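Local coordinates for protein multiheme cytochrome cf (Carboxydothermus ferrireducens DSM 11255, PDB 6QVM) that probably passes electrons through a chain of c-type hemes to insoluble extracellular iron(III) while held in the S-layer of the cell, at residues Thr31-Tyr37 and Leu91-Tyr97; Ser71-Leu77 and Ala363-Thr368; Glu102-Val106 and Arg131-Phe135; Thr278-Phe282 and Trp301-His306. All coordinates share one frame; numbering follows the deposited sequence.

Contact 1: residues Thr31-Tyr37 and Leu91-Tyr97. With HEC (heme c), chain E.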
# COMPACT_ATOMS: atom_id res chain seq x y z
N THR A 31 -12.41 -2.44 29.81
CA THR A 31 -12.27 -1.06 30.26
C THR A 31 -13.31 -0.65 31.29
O THR A 31 -13.09 0.35 31.99
CB THR A 31 -12.33 -0.11 29.06
OG1 THR A 31 -13.61 -0.25 28.42
CG2 THR A 31 -11.23 -0.44 28.07
N GLY A 32 -14.42 -1.37 31.39
CA GLY A 32 -15.50 -0.97 32.27
C GLY A 32 -16.29 0.22 31.79
O GLY A 32 -16.93 0.90 32.60
N LYS A 33 -16.27 0.50 30.49
CA LYS A 33 -16.86 1.70 29.93
C LYS A 33 -18.11 1.38 29.12
O LYS A 33 -18.24 0.29 28.55
CB LYS A 33 -15.86 2.44 29.04
CG LYS A 33 -14.66 3.01 29.78
CD LYS A 33 -15.06 4.15 30.69
CE LYS A 33 -13.90 4.55 31.58
NZ LYS A 33 -14.25 5.69 32.46
N ASN A 34 -19.03 2.34 29.08
CA ASN A 34 -20.20 2.23 28.22
C ASN A 34 -19.80 2.26 26.75
O ASN A 34 -18.76 2.82 26.38
CB ASN A 34 -21.18 3.37 28.50
CG ASN A 34 -22.07 3.09 29.69
OD1 ASN A 34 -21.82 2.17 30.47
ND2 ASN A 34 -23.13 3.89 29.83
N CYS A 35 -20.65 1.66 25.91
CA CYS A 35 -20.45 1.74 24.47
C CYS A 35 -20.33 3.19 24.03
O CYS A 35 -19.45 3.55 23.25
CB CYS A 35 -21.61 1.06 23.74
SG CYS A 35 -22.06 -0.57 24.36
N SER A 36 -21.21 4.05 24.56
CA SER A 36 -21.25 5.45 24.17
C SER A 36 -19.99 6.21 24.55
O SER A 36 -19.82 7.35 24.10
CB SER A 36 -22.48 6.12 24.80
OG SER A 36 -22.30 6.28 26.19
N TYR A 37 -19.12 5.62 25.38
CA TYR A 37 -17.87 6.27 25.73
C TYR A 37 -16.92 6.32 24.54
O TYR A 37 -16.25 7.33 24.30
CB TYR A 37 -17.23 5.54 26.92
CG TYR A 37 -15.99 6.19 27.50
CD1 TYR A 37 -16.09 7.31 28.32
CD2 TYR A 37 -14.72 5.69 27.23
CE1 TYR A 37 -14.96 7.91 28.85
CE2 TYR A 37 -13.58 6.28 27.76
CZ TYR A 37 -13.71 7.39 28.57
OH TYR A 37 -12.58 7.99 29.10
N LEU A 91 -6.94 2.91 27.53
CA LEU A 91 -7.66 4.16 27.75
C LEU A 91 -6.69 5.33 27.91
O LEU A 91 -5.68 5.22 28.62
CB LEU A 91 -8.54 4.04 29.00
CG LEU A 91 -9.78 3.16 28.92
CD1 LEU A 91 -10.46 3.09 30.28
CD2 LEU A 91 -10.75 3.68 27.86
N ALA A 92 -6.99 6.44 27.25
CA ALA A 92 -6.26 7.67 27.51
C ALA A 92 -6.62 8.19 28.89
O ALA A 92 -7.59 7.77 29.52
CB ALA A 92 -6.58 8.71 26.45
N VAL A 93 -5.81 9.13 29.38
CA VAL A 93 -6.10 9.77 30.65
C VAL A 93 -7.36 10.62 30.51
O VAL A 93 -7.51 11.39 29.55
CB VAL A 93 -4.91 10.61 31.12
CG1 VAL A 93 -5.32 11.57 32.23
CG2 VAL A 93 -3.79 9.70 31.61
N ASP A 94 -8.28 10.48 31.46
CA ASP A 94 -9.56 11.17 31.44
C ASP A 94 -9.75 11.87 32.78
O ASP A 94 -9.91 11.20 33.81
CB ASP A 94 -10.70 10.20 31.15
CG ASP A 94 -12.02 10.90 30.86
OD1 ASP A 94 -12.17 12.09 31.20
OD2 ASP A 94 -12.93 10.24 30.30
N LEU A 95 -9.76 13.20 32.77
CA LEU A 95 -9.87 13.97 34.00
C LEU A 95 -11.24 13.83 34.66
O LEU A 95 -11.39 14.23 35.82
CB LEU A 95 -9.56 15.44 33.74
CG LEU A 95 -8.14 15.76 33.27
CD1 LEU A 95 -7.93 17.26 33.13
CD2 LEU A 95 -7.10 15.15 34.20
N ASN A 96 -12.23 13.29 33.95
CA ASN A 96 -13.52 13.00 34.57
C ASN A 96 -13.46 11.82 35.53
O ASN A 96 -14.37 11.65 36.34
CB ASN A 96 -14.57 12.73 33.50
CG ASN A 96 -14.94 13.98 32.71
OD1 ASN A 96 -14.98 15.08 33.25
ND2 ASN A 96 -15.23 13.80 31.43
N TYR A 97 -12.40 11.00 35.46
CA TYR A 97 -12.36 9.74 36.20
C TYR A 97 -11.04 9.43 36.88
O TYR A 97 -11.04 8.71 37.88
CB TYR A 97 -12.72 8.58 35.27
CG TYR A 97 -14.09 8.67 34.63
CD1 TYR A 97 -15.23 8.37 35.36
CD2 TYR A 97 -14.23 9.04 33.30
CE1 TYR A 97 -16.49 8.45 34.79
CE2 TYR A 97 -15.49 9.11 32.72
CZ TYR A 97 -16.61 8.82 33.47
OH TYR A 97 -17.85 8.89 32.88
FE HEC E . -16.59 -1.02 20.35
CHA HEC E . -15.31 -1.75 17.24
CHB HEC E . -19.53 -2.55 19.49
CHC HEC E . -17.78 -0.50 23.55
CHD HEC E . -13.76 0.83 21.13
NA HEC E . -17.28 -1.98 18.69
C1A HEC E . -16.61 -2.13 17.50
C2A HEC E . -17.49 -2.79 16.55
C3A HEC E . -18.66 -3.00 17.17
C4A HEC E . -18.55 -2.49 18.53
CMA HEC E . -19.92 -3.66 16.58
CAA HEC E . -17.12 -3.13 15.09
CBA HEC E . -17.08 -4.64 14.88
CGA HEC E . -15.80 -5.21 15.43
O1A HEC E . -15.84 -6.36 15.94
O2A HEC E . -14.75 -4.53 15.34
NB HEC E . -18.33 -1.44 21.34
C1B HEC E . -19.40 -2.12 20.80
C2B HEC E . -20.38 -2.30 21.84
C3B HEC E . -19.91 -1.72 22.97
C4B HEC E . -18.60 -1.18 22.67
CMB HEC E . -21.75 -3.00 21.63
CAB HEC E . -20.61 -1.65 24.35
CBB HEC E . -20.84 -3.05 24.95
NC HEC E . -15.92 0.00 22.00
C1C HEC E . -16.55 0.05 23.23
C2C HEC E . -15.71 0.80 24.15
C3C HEC E . -14.57 1.13 23.50
C4C HEC E . -14.70 0.65 22.13
CMC HEC E . -16.04 1.03 25.64
CAC HEC E . -13.35 1.94 24.03
CBC HEC E . -12.68 1.31 25.27
ND HEC E . -14.82 -0.53 19.34
C1D HEC E . -13.79 0.25 19.88
C2D HEC E . -12.74 0.35 18.90
C3D HEC E . -13.23 -0.46 17.69
C4D HEC E . -14.52 -0.97 18.06
CMD HEC E . -11.40 1.10 19.05
CAD HEC E . -12.49 -0.70 16.36
CBD HEC E . -11.62 -1.94 16.56
CGD HEC E . -10.91 -2.31 15.29
O1D HEC E . -11.57 -2.31 14.21
O2D HEC E . -9.69 -2.62 15.35
O HOH W 1 -9.81 8.19 27.87
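T31 and L91 mark the closest backbone approach, with CA atoms 7.4 Å apart, and as no backbone hydrogen bond joins 31-37 to 91-97 the contact is carried by side chains. Y37 holds CG anti to its backbone N (chi1 -174°) and reaches D94 with its phenol end. The bond is short, 2.6 Å from Y37 OH to D94 OD2, and uses the anti lone pair of OD2. Ring and carboxylate are nearly coplanar, 24° apart, so the acid meets the ring at its edge. The same hydroxyl accepts from a water that also donates to A92 O. D94 OD1, meanwhile, takes the backbone N of N96 in an Asx turn, which would limit rotation of the carboxylate. A phenylalanine in place of Y37 would keep the ring, but is likely to leave D94 OD2 and the bridging water without their hydroxyl partner. C35, two residues before Y37, opens a CXXCH heme-binding motif, and its SG is joined to CAB of heme c by a thioether of 1.8 Å. The contact thus packs 91-97 against a heme attachment turn. K33, just ahead of that turn, passes over the Y37 ring: its CD lies over the ring centre, and the bend at chi2 precedes a straight run to NZ, 3.6 Å from the centroid of the Y97 ring. This is a cation-pi contact over the face, 18° off the normal. L91 divides its methyls, CD1 packing on T31 CB at 3.9 Å and CD2 on Y37 CE2 at 3.8 Å, while F84 of helix 79-86 touches both T31 and L91.

Contact 2: residues Ser71-Leu77 and Ala363-Thr368; sequences STAQIPL and ATGDPT. With HEC (heme c), chain G.
T72 meets G365 and P367 at the point where 71-77 runs beside 363-368, and its side chain can be traced atom by atom. CB lies 3.3 Å from G365 O, already close to the carbonyl. OG1, set between the backbone N and carbonyl carbon (chi1 46°), goes further and donates to G365 O at 2.6 Å, tilted 25° from the carbonyl plane. T72 OG1 also lies 3.9 Å from CAD of heme c, and it rests against P367 CD; CG2 touches G365 O only at longer range. T72, G365 and P367 all line this heme pocket, where G365 O faces the porphyrin at C2D. One residue earlier, T364 O receives the backbone N of L77 over 2.9 Å, nearly straight (168°) and on a lone pair in the carbonyl plane. G365 has positive phi, and a CB there would run into L77 CD1. D366 OD1 packs on A73, 3.4 Å from CB, and from one face of its carboxylate plane it takes both N and OG1 of T368, the backbone bond forming an Asx turn. OD2 shares a water with A73 O and forms a salt bridge with K369. Behind the contact, I75 O bonds ND1 of H39, the histidine of a CXXCH motif, an arrangement commonly seen to orient a heme-ligating imidazole. I75 itself belongs to two other heme pockets. With two successive carbonyls, T364 O and G365 O, each gripped by a donor from 71-77, the chemistry implies a largely neutral, backbone-directed junction between loops serving different hemes, and the carboxylate of D366 is probably charge-balanced by K369.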
# COMPACT_ATOMS: atom_id res chain seq x y z
N SER A 71 -20.34 -2.74 12.63
CA SER A 71 -19.32 -1.94 11.96
C SER A 71 -19.27 -0.55 12.58
O SER A 71 -20.27 -0.05 13.09
CB SER A 71 -19.63 -1.84 10.46
OG SER A 71 -18.88 -0.80 9.85
N THR A 72 -18.08 0.05 12.52
CA THR A 72 -17.92 1.44 12.93
C THR A 72 -18.49 2.41 11.90
O THR A 72 -18.47 3.62 12.15
CB THR A 72 -16.45 1.77 13.19
OG1 THR A 72 -15.64 1.24 12.13
CG2 THR A 72 -16.00 1.18 14.52
N ALA A 73 -18.99 1.92 10.78
CA ALA A 73 -19.79 2.77 9.90
C ALA A 73 -21.14 3.08 10.54
O ALA A 73 -21.70 4.16 10.31
CB ALA A 73 -19.98 2.09 8.54
N GLN A 74 -21.67 2.15 11.33
CA GLN A 74 -22.89 2.41 12.09
C GLN A 74 -22.58 3.22 13.35
O GLN A 74 -23.27 4.19 13.66
CB GLN A 74 -23.57 1.10 12.48
CG GLN A 74 -23.84 0.15 11.32
CD GLN A 74 -24.20 -1.25 11.81
OE1 GLN A 74 -23.33 -2.01 12.24
NE2 GLN A 74 -25.48 -1.57 11.78
N ILE A 75 -21.55 2.81 14.08
CA ILE A 75 -21.19 3.45 15.34
C ILE A 75 -19.76 3.98 15.26
O ILE A 75 -18.82 3.34 15.75
CB ILE A 75 -21.37 2.48 16.52
CG1 ILE A 75 -20.83 1.09 16.17
CG2 ILE A 75 -22.83 2.40 16.91
CD1 ILE A 75 -20.70 0.17 17.37
N PRO A 76 -19.55 5.14 14.64
CA PRO A 76 -18.19 5.68 14.54
C PRO A 76 -17.64 6.05 15.91
O PRO A 76 -18.37 6.25 16.88
CB PRO A 76 -18.35 6.93 13.65
CG PRO A 76 -19.73 6.79 13.02
CD PRO A 76 -20.54 6.05 14.05
N LEU A 77 -16.31 6.15 15.98
CA LEU A 77 -15.65 6.36 17.25
C LEU A 77 -15.78 7.80 17.72
O LEU A 77 -15.77 8.74 16.91
CB LEU A 77 -14.17 5.98 17.15
CG LEU A 77 -13.86 4.55 16.74
CD1 LEU A 77 -12.37 4.37 16.51
CD2 LEU A 77 -14.36 3.57 17.79
N ALA A 363 -10.40 10.41 12.02
CA ALA A 363 -11.04 10.99 13.19
C ALA A 363 -12.25 10.19 13.66
O ALA A 363 -12.81 10.52 14.71
CB ALA A 363 -11.46 12.43 12.90
N THR A 364 -12.66 9.17 12.92
CA THR A 364 -13.86 8.40 13.26
C THR A 364 -13.68 6.89 13.18
O THR A 364 -14.49 6.18 13.78
CB THR A 364 -15.03 8.79 12.35
OG1 THR A 364 -14.73 8.40 11.01
CG2 THR A 364 -15.29 10.29 12.40
N GLY A 365 -12.67 6.38 12.49
CA GLY A 365 -12.60 4.94 12.24
C GLY A 365 -13.72 4.43 11.36
O GLY A 365 -14.06 3.24 11.42
N ASP A 366 -14.30 5.30 10.54
CA ASP A 366 -15.44 4.94 9.71
C ASP A 366 -14.93 4.38 8.38
O ASP A 366 -14.35 5.14 7.59
CB ASP A 366 -16.34 6.15 9.48
CG ASP A 366 -17.62 5.82 8.74
OD1 ASP A 366 -17.75 4.70 8.21
OD2 ASP A 366 -18.51 6.71 8.69
N PRO A 367 -15.12 3.10 8.10
CA PRO A 367 -14.58 2.53 6.85
C PRO A 367 -15.21 3.09 5.59
O PRO A 367 -14.64 2.92 4.50
CB PRO A 367 -14.85 1.03 7.00
CG PRO A 367 -15.98 0.93 7.95
CD PRO A 367 -15.83 2.09 8.90
N THR A 368 -16.38 3.72 5.68
CA THR A 368 -16.99 4.32 4.50
C THR A 368 -16.34 5.63 4.12
O THR A 368 -16.76 6.24 3.12
CB THR A 368 -18.49 4.55 4.72
OG1 THR A 368 -18.67 5.55 5.73
CG2 THR A 368 -19.18 3.26 5.13
FE HEC G . -8.36 3.14 9.20
CHA HEC G . -10.60 0.67 8.35
CHB HEC G . -6.92 2.88 6.08
CHC HEC G . -6.32 5.81 9.91
CHD HEC G . -9.32 3.03 12.49
NA HEC G . -8.67 1.98 7.54
C1A HEC G . -9.67 1.04 7.39
C2A HEC G . -9.57 0.49 6.06
C3A HEC G . -8.55 1.10 5.43
C4A HEC G . -7.97 2.04 6.36
CMA HEC G . -8.09 0.83 3.99
CAA HEC G . -10.50 -0.59 5.47
CBA HEC G . -11.71 0.12 4.88
CGA HEC G . -12.68 -0.88 4.29
O1A HEC G . -12.99 -1.90 4.96
O2A HEC G . -13.14 -0.63 3.15
NB HEC G . -6.85 4.13 8.20
C1B HEC G . -6.54 3.96 6.87
C2B HEC G . -5.75 5.10 6.43
C3B HEC G . -5.58 5.91 7.50
C4B HEC G . -6.27 5.31 8.63
CMB HEC G . -5.19 5.29 5.01
CAB HEC G . -4.81 7.25 7.55
CBB HEC G . -5.56 8.33 6.75
NC HEC G . -7.89 4.19 10.88
C1C HEC G . -7.02 5.27 10.95
C2C HEC G . -7.09 5.85 12.28
C3C HEC G . -7.87 5.03 13.03
C4C HEC G . -8.41 4.00 12.15
CMC HEC G . -6.20 7.01 12.78
CAC HEC G . -8.18 5.17 14.55
CBC HEC G . -8.92 6.49 14.82
ND HEC G . -9.74 2.01 10.25
C1D HEC G . -9.98 2.18 11.61
C2D HEC G . -11.04 1.28 11.99
C3D HEC G . -11.45 0.55 10.71
C4D HEC G . -10.58 1.06 9.68
CMD HEC G . -11.65 1.13 13.40
CAD HEC G . -12.56 -0.51 10.58
CBD HEC G . -12.01 -1.85 11.05
CGD HEC G . -10.93 -2.28 10.10
O1D HEC G . -11.26 -2.62 8.94
O2D HEC G . -9.74 -2.26 10.51
O HOH W 2 -21.05 5.90 8.36
O HOH W 3 -14.82 11.05 16.57

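Contact 3: residues Glu102-Val106 and Arg131-Phe135; sequences EANVV and RLAYF
E102 and R131 form a salt bridge between 102-106 and 131-135, segments of helices 102-113 and 129-139 that run roughly parallel at -24° with axes 11.0 Å apart. The arginine, bent at chi3 (85°), offers NE rather than a terminal nitrogen, 2.7 Å from E102 OE1. The acceptor lies in the guanidinium plane, yet NE comes from above the carboxylate plane and the N-H is far from straight, at 134°. E102 OE2 takes the backbone N of S124, so both carboxylate oxygens are held. A methionine in place of R131 would probably leave the buried E102 OE1 without its countercharge. Apolar packing centres on the ring of F135. V106 CG2 stands over the middle of one face in a CH-pi contact, 3.6 Å from the centroid, while R131 O of the same helix as the ring lies over the other. E102 CB meets the ring edge at CE2, 3.9 Å away, and V105 CG1 touches both F135 CD2 and L132 CD1. The centre of this contact lies about 42 Å from the centre of the chain, and the helix pair is probably part of the S-layer-binding module. The loop side chains of F120 and I127 close on V106 and F135 respectively, and helix 165-176 packs on 129-139 through N167 and L171, which touch R131 and A133.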
# COMPACT_ATOMS: atom_id res chain seq x y z
N GLU A 102 -0.89 16.20 39.33
CA GLU A 102 -0.34 17.19 38.42
C GLU A 102 0.00 16.56 37.08
O GLU A 102 -0.18 17.17 36.02
CB GLU A 102 0.90 17.85 39.02
CG GLU A 102 0.66 18.60 40.29
CD GLU A 102 1.81 19.53 40.62
OE1 GLU A 102 1.58 20.57 41.28
OE2 GLU A 102 2.95 19.21 40.21
N ALA A 103 0.49 15.31 37.11
CA ALA A 103 0.87 14.61 35.89
C ALA A 103 -0.32 14.44 34.96
O ALA A 103 -0.27 14.82 33.78
CB ALA A 103 1.49 13.26 36.25
N ASN A 104 -1.42 13.88 35.48
CA ASN A 104 -2.60 13.64 34.64
C ASN A 104 -3.16 14.95 34.09
O ASN A 104 -3.59 15.00 32.93
CB ASN A 104 -3.67 12.90 35.44
CG ASN A 104 -3.32 11.44 35.66
OD1 ASN A 104 -2.50 10.87 34.95
ND2 ASN A 104 -3.95 10.84 36.65
N VAL A 105 -3.16 16.01 34.89
CA VAL A 105 -3.66 17.30 34.41
C VAL A 105 -2.79 17.84 33.29
O VAL A 105 -3.29 18.33 32.28
CB VAL A 105 -3.77 18.29 35.58
CG1 VAL A 105 -4.21 19.66 35.08
CG2 VAL A 105 -4.75 17.78 36.62
N VAL A 106 -1.46 17.75 33.44
CA VAL A 106 -0.57 18.24 32.40
C VAL A 106 -0.70 17.38 31.14
O VAL A 106 -0.74 17.89 30.02
CB VAL A 106 0.88 18.29 32.90
CG1 VAL A 106 1.83 18.64 31.76
CG2 VAL A 106 1.01 19.29 34.03
N ARG A 131 -1.75 25.63 41.43
CA ARG A 131 -1.02 25.12 40.28
C ARG A 131 -1.96 24.70 39.15
O ARG A 131 -1.53 24.63 38.00
CB ARG A 131 -0.08 23.99 40.69
CG ARG A 131 1.35 24.50 40.83
CD ARG A 131 2.36 23.48 41.30
NE ARG A 131 2.91 22.65 40.23
CZ ARG A 131 3.65 23.11 39.21
NH1 ARG A 131 4.13 22.27 38.30
NH2 ARG A 131 3.91 24.40 39.09
N LEU A 132 -3.23 24.43 39.46
CA LEU A 132 -4.22 24.32 38.39
C LEU A 132 -4.36 25.65 37.66
O LEU A 132 -4.47 25.68 36.43
CB LEU A 132 -5.57 23.88 38.95
CG LEU A 132 -6.72 23.90 37.95
CD1 LEU A 132 -6.50 22.89 36.83
CD2 LEU A 132 -8.06 23.67 38.63
N ALA A 133 -4.36 26.76 38.40
CA ALA A 133 -4.43 28.07 37.77
C ALA A 133 -3.18 28.35 36.93
O ALA A 133 -3.26 29.04 35.91
CB ALA A 133 -4.62 29.16 38.83
N TYR A 134 -2.03 27.82 37.35
CA TYR A 134 -0.81 27.98 36.58
C TYR A 134 -0.86 27.15 35.30
O TYR A 134 -0.68 27.68 34.19
CB TYR A 134 0.39 27.58 37.44
CG TYR A 134 1.73 27.60 36.73
CD1 TYR A 134 2.26 28.79 36.23
CD2 TYR A 134 2.47 26.43 36.58
CE1 TYR A 134 3.49 28.81 35.60
CE2 TYR A 134 3.70 26.44 35.94
CZ TYR A 134 4.20 27.63 35.45
OH TYR A 134 5.43 27.63 34.82
N PHE A 135 -1.11 25.84 35.43
CA PHE A 135 -1.25 24.98 34.26
C PHE A 135 -2.28 25.53 33.29
O PHE A 135 -2.12 25.42 32.07
CB PHE A 135 -1.64 23.56 34.68
CG PHE A 135 -0.59 22.84 35.46
CD1 PHE A 135 0.75 23.15 35.31
CD2 PHE A 135 -0.94 21.84 36.35
CE1 PHE A 135 1.72 22.48 36.03
CE2 PHE A 135 0.03 21.16 37.08
CZ PHE A 135 1.36 21.48 36.92

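Contact 4: residues Thr278-Phe282 and Trp301-His306; sequences TELLF and WVADSH. With HEC (heme c), chain H.
L281 and F282 reach D304, H306 and W301 across a five-stranded antiparallel sheet in which 292-295 lies between strands 279-284 and 300-303. The two segments thus exchange no hydrogen bonds, and side chains alone bridge the intervening strand. L281 splits its methyls: CD1 sits over a face of the H306 imidazole, 4.0 Å from ND1, and CD2 lies against the D304 carboxylate, 3.8 Å from OD2. Next along the strand, F282 meets the six-membered ring of W301 obliquely, planes at 45°, with CE1 and CZ3 in contact at 3.4 Å. E279 adds a looser touch to V302 CG2, and its OE1 is 4.5 Å from D304 OD1, a pairing of like charges that may raise the proton affinity of either acid. A second shell surrounds these groups. W301 donates from NE1 to L258 O and has F294 edge-to-face with it, while A293 of strand 292-295 touches both E279 and L281. Heme c lies next to L281 and H306: L281 CD1 is 4.0 Å from its CMA methyl, and H306 approaches CMB, both residues being part of that heme pocket. The imidazole orientation is consistent with D304 OD2 accepting twice from H306: from the backbone N, closing an Asx turn from above the carboxylate plane, and from ND1, 2.7 Å from OD2 on its syn lone pair and only 10° out of the ring plane.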
# COMPACT_ATOMS: atom_id res chain seq x y z
N THR A 278 19.30 4.03 -5.74
CA THR A 278 20.69 4.16 -6.15
C THR A 278 21.20 5.60 -6.22
O THR A 278 22.41 5.79 -6.25
CB THR A 278 20.91 3.50 -7.52
OG1 THR A 278 20.00 4.07 -8.46
CG2 THR A 278 20.70 2.00 -7.45
N GLU A 279 20.32 6.60 -6.24
CA GLU A 279 20.78 7.94 -6.54
C GLU A 279 19.94 8.98 -5.81
O GLU A 279 18.77 8.74 -5.49
CB GLU A 279 20.74 8.19 -8.05
CG GLU A 279 21.59 9.36 -8.51
CD GLU A 279 21.78 9.38 -10.01
OE1 GLU A 279 20.76 9.34 -10.74
OE2 GLU A 279 22.94 9.42 -10.46
N LEU A 280 20.56 10.12 -5.54
CA LEU A 280 19.91 11.29 -4.98
C LEU A 280 19.92 12.41 -6.00
O LEU A 280 20.96 12.71 -6.59
CB LEU A 280 20.62 11.75 -3.70
CG LEU A 280 20.64 10.78 -2.52
CD1 LEU A 280 21.28 11.44 -1.32
CD2 LEU A 280 19.23 10.30 -2.19
N LEU A 281 18.75 13.02 -6.22
CA LEU A 281 18.63 14.26 -6.98
C LEU A 281 18.29 15.39 -6.02
O LEU A 281 17.71 15.16 -4.95
CB LEU A 281 17.56 14.14 -8.07
CG LEU A 281 17.78 13.11 -9.18
CD1 LEU A 281 16.67 13.22 -10.20
CD2 LEU A 281 19.14 13.28 -9.84
N PHE A 282 18.66 16.61 -6.39
CA PHE A 282 18.54 17.75 -5.50
C PHE A 282 17.75 18.86 -6.17
O PHE A 282 17.92 19.14 -7.36
CB PHE A 282 19.93 18.23 -5.07
CG PHE A 282 20.69 17.21 -4.25
CD1 PHE A 282 21.38 16.18 -4.87
CD2 PHE A 282 20.67 17.26 -2.87
CE1 PHE A 282 22.05 15.24 -4.13
CE2 PHE A 282 21.34 16.31 -2.12
CZ PHE A 282 22.04 15.30 -2.75
N TRP A 301 29.58 12.82 -5.51
CA TRP A 301 28.88 13.78 -6.34
C TRP A 301 29.26 13.56 -7.80
O TRP A 301 30.44 13.59 -8.15
CB TRP A 301 29.23 15.21 -5.92
CG TRP A 301 28.85 15.54 -4.53
CD1 TRP A 301 29.68 15.58 -3.44
CD2 TRP A 301 27.55 15.88 -4.05
NE1 TRP A 301 28.97 15.93 -2.32
CE2 TRP A 301 27.66 16.12 -2.66
CE3 TRP A 301 26.30 16.02 -4.66
CZ2 TRP A 301 26.57 16.47 -1.88
CZ3 TRP A 301 25.22 16.36 -3.88
CH2 TRP A 301 25.36 16.59 -2.51
N VAL A 302 28.25 13.33 -8.65
CA VAL A 302 28.46 13.18 -10.08
C VAL A 302 27.65 14.26 -10.79
O VAL A 302 26.72 14.85 -10.23
CB VAL A 302 28.09 11.78 -10.60
CG1 VAL A 302 28.90 10.71 -9.89
CG2 VAL A 302 26.60 11.52 -10.45
N ALA A 303 28.01 14.50 -12.05
CA ALA A 303 27.33 15.52 -12.85
C ALA A 303 25.97 15.01 -13.32
O ALA A 303 25.84 13.84 -13.71
CB ALA A 303 28.19 15.91 -14.05
N ASP A 304 24.97 15.88 -13.28
CA ASP A 304 23.62 15.52 -13.66
C ASP A 304 23.02 16.61 -14.53
O ASP A 304 23.18 17.80 -14.23
CB ASP A 304 22.73 15.27 -12.43
CG ASP A 304 21.47 14.51 -12.77
OD1 ASP A 304 21.55 13.26 -12.88
OD2 ASP A 304 20.41 15.14 -12.93
N SER A 305 22.31 16.21 -15.58
CA SER A 305 21.81 17.11 -16.60
C SER A 305 20.32 17.38 -16.49
O SER A 305 19.71 17.87 -17.44
CB SER A 305 22.15 16.57 -17.99
OG SER A 305 21.71 15.24 -18.13
N HIS A 306 19.70 17.05 -15.35
CA HIS A 306 18.32 17.44 -15.12
C HIS A 306 18.24 18.95 -14.90
O HIS A 306 19.00 19.51 -14.10
CB HIS A 306 17.74 16.70 -13.91
CG HIS A 306 17.30 15.30 -14.21
ND1 HIS A 306 18.02 14.20 -13.81
CD2 HIS A 306 16.22 14.82 -14.86
CE1 HIS A 306 17.40 13.10 -14.20
NE2 HIS A 306 16.30 13.45 -14.84
FE HEC H . 9.69 9.72 -11.54
CHA HEC H . 11.05 6.74 -10.39
CHB HEC H . 12.79 11.20 -11.22
CHC HEC H . 8.45 12.62 -12.93
CHD HEC H . 6.54 8.41 -11.46
NA HEC H . 11.57 9.09 -10.93
C1A HEC H . 11.89 7.83 -10.46
C2A HEC H . 13.29 7.84 -10.08
C3A HEC H . 13.78 9.06 -10.31
C4A HEC H . 12.70 9.87 -10.85
CMA HEC H . 15.22 9.52 -10.03
CAA HEC H . 14.07 6.62 -9.52
CBA HEC H . 14.55 5.81 -10.73
CGA HEC H . 15.42 4.66 -10.28
O1A HEC H . 14.95 3.81 -9.47
O2A HEC H . 16.57 4.59 -10.77
NB HEC H . 10.45 11.58 -11.96
C1B HEC H . 11.79 11.93 -11.84
C2B HEC H . 11.96 13.22 -12.47
C3B HEC H . 10.76 13.62 -12.94
C4B HEC H . 9.79 12.59 -12.63
CMB HEC H . 13.31 13.97 -12.53
CAB HEC H . 10.42 14.94 -13.68
CBB HEC H . 11.21 15.08 -15.00
NC HEC H . 7.84 10.40 -12.07
C1C HEC H . 7.54 11.61 -12.65
C2C HEC H . 6.12 11.64 -12.95
C3C HEC H . 5.59 10.47 -12.55
C4C HEC H . 6.66 9.68 -11.98
CMC HEC H . 5.39 12.83 -13.60
CAC HEC H . 4.11 10.02 -12.62
CBC HEC H . 3.66 9.88 -14.09
ND HEC H . 8.92 7.88 -10.99
C1D HEC H . 7.57 7.56 -11.10
C2D HEC H . 7.40 6.17 -10.78
C3D HEC H . 8.81 5.64 -10.44
C4D HEC H . 9.68 6.77 -10.60
CMD HEC H . 6.05 5.43 -10.78
CAD HEC H . 9.23 4.21 -10.02
CBD HEC H . 8.78 3.19 -11.07
CGD HEC H . 9.69 3.24 -12.27
O1D HEC H . 10.79 3.82 -12.15
O2D HEC H . 9.32 2.70 -13.34

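How the contacts relate
Contacts 1 and 3 touch directly: L95 CD2 packs on N104 O at 3.7 Å, so the loop packed on one heme attachment turn also touches helix 102-113. Contact 2 misses contact 1 by about 6 Å between nearest atoms, and the two interleave along the chain. They are further tied through a CXXCH motif, with C35 of contact 1 and H39, bound by I75 O of contact 2. Contact 2 closes a long loop that contains both 102-106/131-135 and 278-282/301-306. Contact 4 lines another heme pocket on the opposite side of the chain's centre from contact 2, about 46 Å away between centres, whereas contact 3 includes no heme-pocket residue.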